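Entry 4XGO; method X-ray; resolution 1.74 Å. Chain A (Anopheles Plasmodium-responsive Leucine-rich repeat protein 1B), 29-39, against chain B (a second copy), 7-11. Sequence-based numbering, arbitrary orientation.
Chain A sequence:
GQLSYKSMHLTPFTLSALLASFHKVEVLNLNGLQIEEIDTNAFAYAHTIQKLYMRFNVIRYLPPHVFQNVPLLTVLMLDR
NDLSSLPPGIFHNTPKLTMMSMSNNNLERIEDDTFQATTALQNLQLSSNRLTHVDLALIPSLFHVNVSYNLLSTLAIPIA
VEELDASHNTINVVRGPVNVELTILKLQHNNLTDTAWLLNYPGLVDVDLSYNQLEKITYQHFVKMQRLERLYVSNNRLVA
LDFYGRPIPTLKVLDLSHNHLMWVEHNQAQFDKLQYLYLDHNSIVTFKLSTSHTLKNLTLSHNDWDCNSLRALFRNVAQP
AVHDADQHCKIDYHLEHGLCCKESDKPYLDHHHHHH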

# COMPACT_ATOMS: atom_id res chain seq x y z
N ASN A 29 12.86 -6.75 18.60
CA ASN A 29 12.16 -5.97 17.60
C ASN A 29 13.12 -5.22 16.66
O ASN A 29 13.69 -4.19 17.02
CB ASN A 29 11.16 -5.02 18.24
CG ASN A 29 10.29 -4.32 17.21
OD1 ASN A 29 10.28 -4.72 16.04
ND2 ASN A 29 9.53 -3.31 17.63
N LEU A 30 13.29 -5.77 15.46
CA LEU A 30 14.05 -5.15 14.40
C LEU A 30 13.13 -4.65 13.31
O LEU A 30 13.55 -4.41 12.17
CB LEU A 30 15.06 -6.14 13.82
CG LEU A 30 16.06 -6.73 14.80
CD1 LEU A 30 16.97 -7.73 14.07
CD2 LEU A 30 16.85 -5.65 15.50
N ASN A 31 11.85 -4.47 13.64
CA ASN A 31 10.92 -3.96 12.63
C ASN A 31 11.31 -2.55 12.20
O ASN A 31 11.67 -1.72 13.06
CB ASN A 31 9.51 -3.85 13.20
CG ASN A 31 8.88 -5.19 13.49
OD1 ASN A 31 9.35 -6.25 13.05
ND2 ASN A 31 7.80 -5.16 14.25
N GLY A 32 11.16 -2.25 10.92
CA GLY A 32 11.19 -0.88 10.44
C GLY A 32 12.56 -0.20 10.53
O GLY A 32 12.63 1.02 10.65
N LEU A 33 13.64 -0.99 10.48
CA LEU A 33 15.00 -0.43 10.62
C LEU A 33 15.77 -0.34 9.30
O LEU A 33 16.98 -0.11 9.31
CB LEU A 33 15.80 -1.20 11.67
CG LEU A 33 15.22 -1.24 13.08
CD1 LEU A 33 16.06 -2.08 14.03
CD2 LEU A 33 15.02 0.17 13.65
N GLN A 34 15.06 -0.43 8.18
CA GLN A 34 15.63 -0.39 6.82
C GLN A 34 16.74 -1.42 6.65
O GLN A 34 17.77 -1.14 6.03
CB GLN A 34 16.15 1.02 6.45
CG GLN A 34 15.16 2.17 6.58
CD GLN A 34 14.01 2.14 5.59
OE1 GLN A 34 12.89 2.59 5.90
NE2 GLN A 34 14.26 1.62 4.37
N ILE A 35 16.55 -2.60 7.22
CA ILE A 35 17.52 -3.69 7.09
C ILE A 35 17.45 -4.25 5.70
O ILE A 35 16.38 -4.61 5.20
CB ILE A 35 17.27 -4.82 8.11
CG1 ILE A 35 17.48 -4.27 9.52
CG2 ILE A 35 18.18 -6.02 7.85
CD1 ILE A 35 17.03 -5.20 10.62
N GLU A 36 18.60 -4.30 5.04
CA GLU A 36 18.67 -4.85 3.69
C GLU A 36 19.44 -6.17 3.70
O GLU A 36 18.86 -7.21 3.46
CB GLU A 36 19.27 -3.86 2.70
CG GLU A 36 19.09 -4.28 1.25
CD GLU A 36 19.79 -3.35 0.27
OE1 GLU A 36 20.40 -2.34 0.69
OE2 GLU A 36 19.73 -3.66 -0.94
N GLU A 37 20.73 -6.17 3.99
CA GLU A 37 21.47 -7.43 4.03
C GLU A 37 21.50 -7.96 5.46
O GLU A 37 21.55 -7.19 6.41
CB GLU A 37 22.89 -7.26 3.46
CG GLU A 37 23.70 -8.54 3.50
CD GLU A 37 25.04 -8.44 2.77
OE1 GLU A 37 25.62 -7.33 2.74
OE2 GLU A 37 25.50 -9.48 2.25
N ILE A 38 21.44 -9.28 5.60
CA ILE A 38 21.65 -9.93 6.88
C ILE A 38 22.80 -10.92 6.73
O ILE A 38 22.78 -11.76 5.84
CB ILE A 38 20.42 -10.72 7.34
CG1 ILE A 38 19.22 -9.78 7.49
CG2 ILE A 38 20.70 -11.42 8.66
CD1 ILE A 38 17.94 -10.51 7.82
N ASP A 39 23.79 -10.82 7.61
CA ASP A 39 24.90 -11.77 7.60
C ASP A 39 24.46 -13.10 8.20
O ASP A 39 23.66 -13.12 9.12
CB ASP A 39 26.09 -11.23 8.39
CG ASP A 39 26.82 -10.11 7.67
OD1 ASP A 39 26.50 -9.82 6.49
OD2 ASP A 39 27.74 -9.52 8.29
N SER B 7 19.53 2.48 4.71
CA SER B 7 19.77 1.02 4.48
C SER B 7 20.86 0.46 5.40
O SER B 7 22.04 0.83 5.27
CB SER B 7 20.15 0.78 3.02
OG SER B 7 20.13 -0.60 2.70
N MET B 8 20.49 -0.43 6.31
CA MET B 8 21.47 -1.04 7.21
C MET B 8 21.73 -2.52 6.94
O MET B 8 20.88 -3.25 6.42
CB MET B 8 21.12 -0.79 8.69
CG MET B 8 19.96 -1.57 9.26
SD MET B 8 19.91 -1.59 11.07
CE MET B 8 21.21 -2.78 11.41
N HIS B 9 22.94 -2.92 7.29
CA HIS B 9 23.43 -4.28 7.13
C HIS B 9 23.41 -4.90 8.52
O HIS B 9 24.03 -4.37 9.44
CB HIS B 9 24.86 -4.20 6.59
CG HIS B 9 25.46 -5.51 6.18
ND1 HIS B 9 26.67 -5.59 5.53
CD2 HIS B 9 25.01 -6.78 6.31
CE1 HIS B 9 26.96 -6.86 5.30
NE2 HIS B 9 25.97 -7.60 5.75
N LEU B 10 22.69 -6.00 8.70
CA LEU B 10 22.60 -6.60 10.03
C LEU B 10 23.74 -7.60 10.27
O LEU B 10 23.76 -8.69 9.69
CB LEU B 10 21.25 -7.27 10.27
CG LEU B 10 21.05 -7.69 11.73
CD1 LEU B 10 20.86 -6.48 12.63
CD2 LEU B 10 19.89 -8.67 11.86
N THR B 11 24.67 -7.22 11.14
CA THR B 11 25.85 -8.02 11.46
C THR B 11 25.93 -8.14 12.99
O THR B 11 25.27 -7.38 13.69
CB THR B 11 27.13 -7.30 10.96
OG1 THR B 11 27.34 -6.11 11.72
CG2 THR B 11 26.99 -6.89 9.50
O HOH W 1 22.83 -3.66 3.72

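How do the two backbones join? Strand 35-38 of chain A and strand 8-10 of chain B run parallel, their N-to-C directions 36° apart, and four hydrogen bonds tie them together. Met B8 uses both of its polar backbone atoms: its N donates to Gln A34 O at 2.8 Å, and its O accepts from Glu A36 N at 2.9 Å. Leu B10 repeats the pattern, with its N 2.8 Å from Glu A37 O and its O 3.0 Å from Asp A39 N. All four are nearly straight. Between these two sets the ladder is interrupted: Glu A36, with phi/psi of -111/-66, departs from extended geometry, and Glu A37 N lies 3.8 Å from Met B8 O. A water sits at this gap, accepting from Glu A37 N at 3.3 Å and donating weakly to Met B8 O at 3.4 Å.

Which side chains form the apolar side of the contact? Ile A35, Ile A38, Met B8 and Leu B10 all point to one face of the sheet, where they can shed water together. Met B8 brings its CG within 3.7 Å of Ile A35 CG1, and its SD lies 4.2 Å from Leu A33 CB. Leu B10, the residue most covered by the other stretch, rests its CB 4.1 Å from Ile A35 CG2 and 4.3 Å from Ile A38 CG1, while its CD2 reaches Leu A30 CD1 at 3.8 Å. Leu A30 and Leu A33, the ends of a type II turn, thus extend the greasy surface beyond the strand. Within that turn Gly A32 adopts a positive phi, which favours glycine.

What holds His B9 on the opposite face? Two acidic side chains approach its ring from different directions. Asp A39 meets the edge, near the ring plane, where His B9 NE2 donates to Asp A39 OD1 in a very short hydrogen bond of 2.4 Å. Glu A37 instead lies over a ring face: its CB is 4.0 Å from the ring centroid in a CH-pi contact, and its OE1 stands 2.9 Å from His B9 CE1. That carboxylate oxygen is also 3.0 Å from His B9 NE2, but the angle is too poor for a hydrogen bond.

Do polar side chains also meet at the start of the chain B stretch? Ser B7 OG donates to Glu A36 OE1 at 2.7 Å, a hydroxyl-to-carboxylate bond made by two exposed residues. Close by, Ser B7 CA makes a CA-H...O contact of 3.3 Å with Gln A34 O, the same oxygen that accepts from Met B8 N.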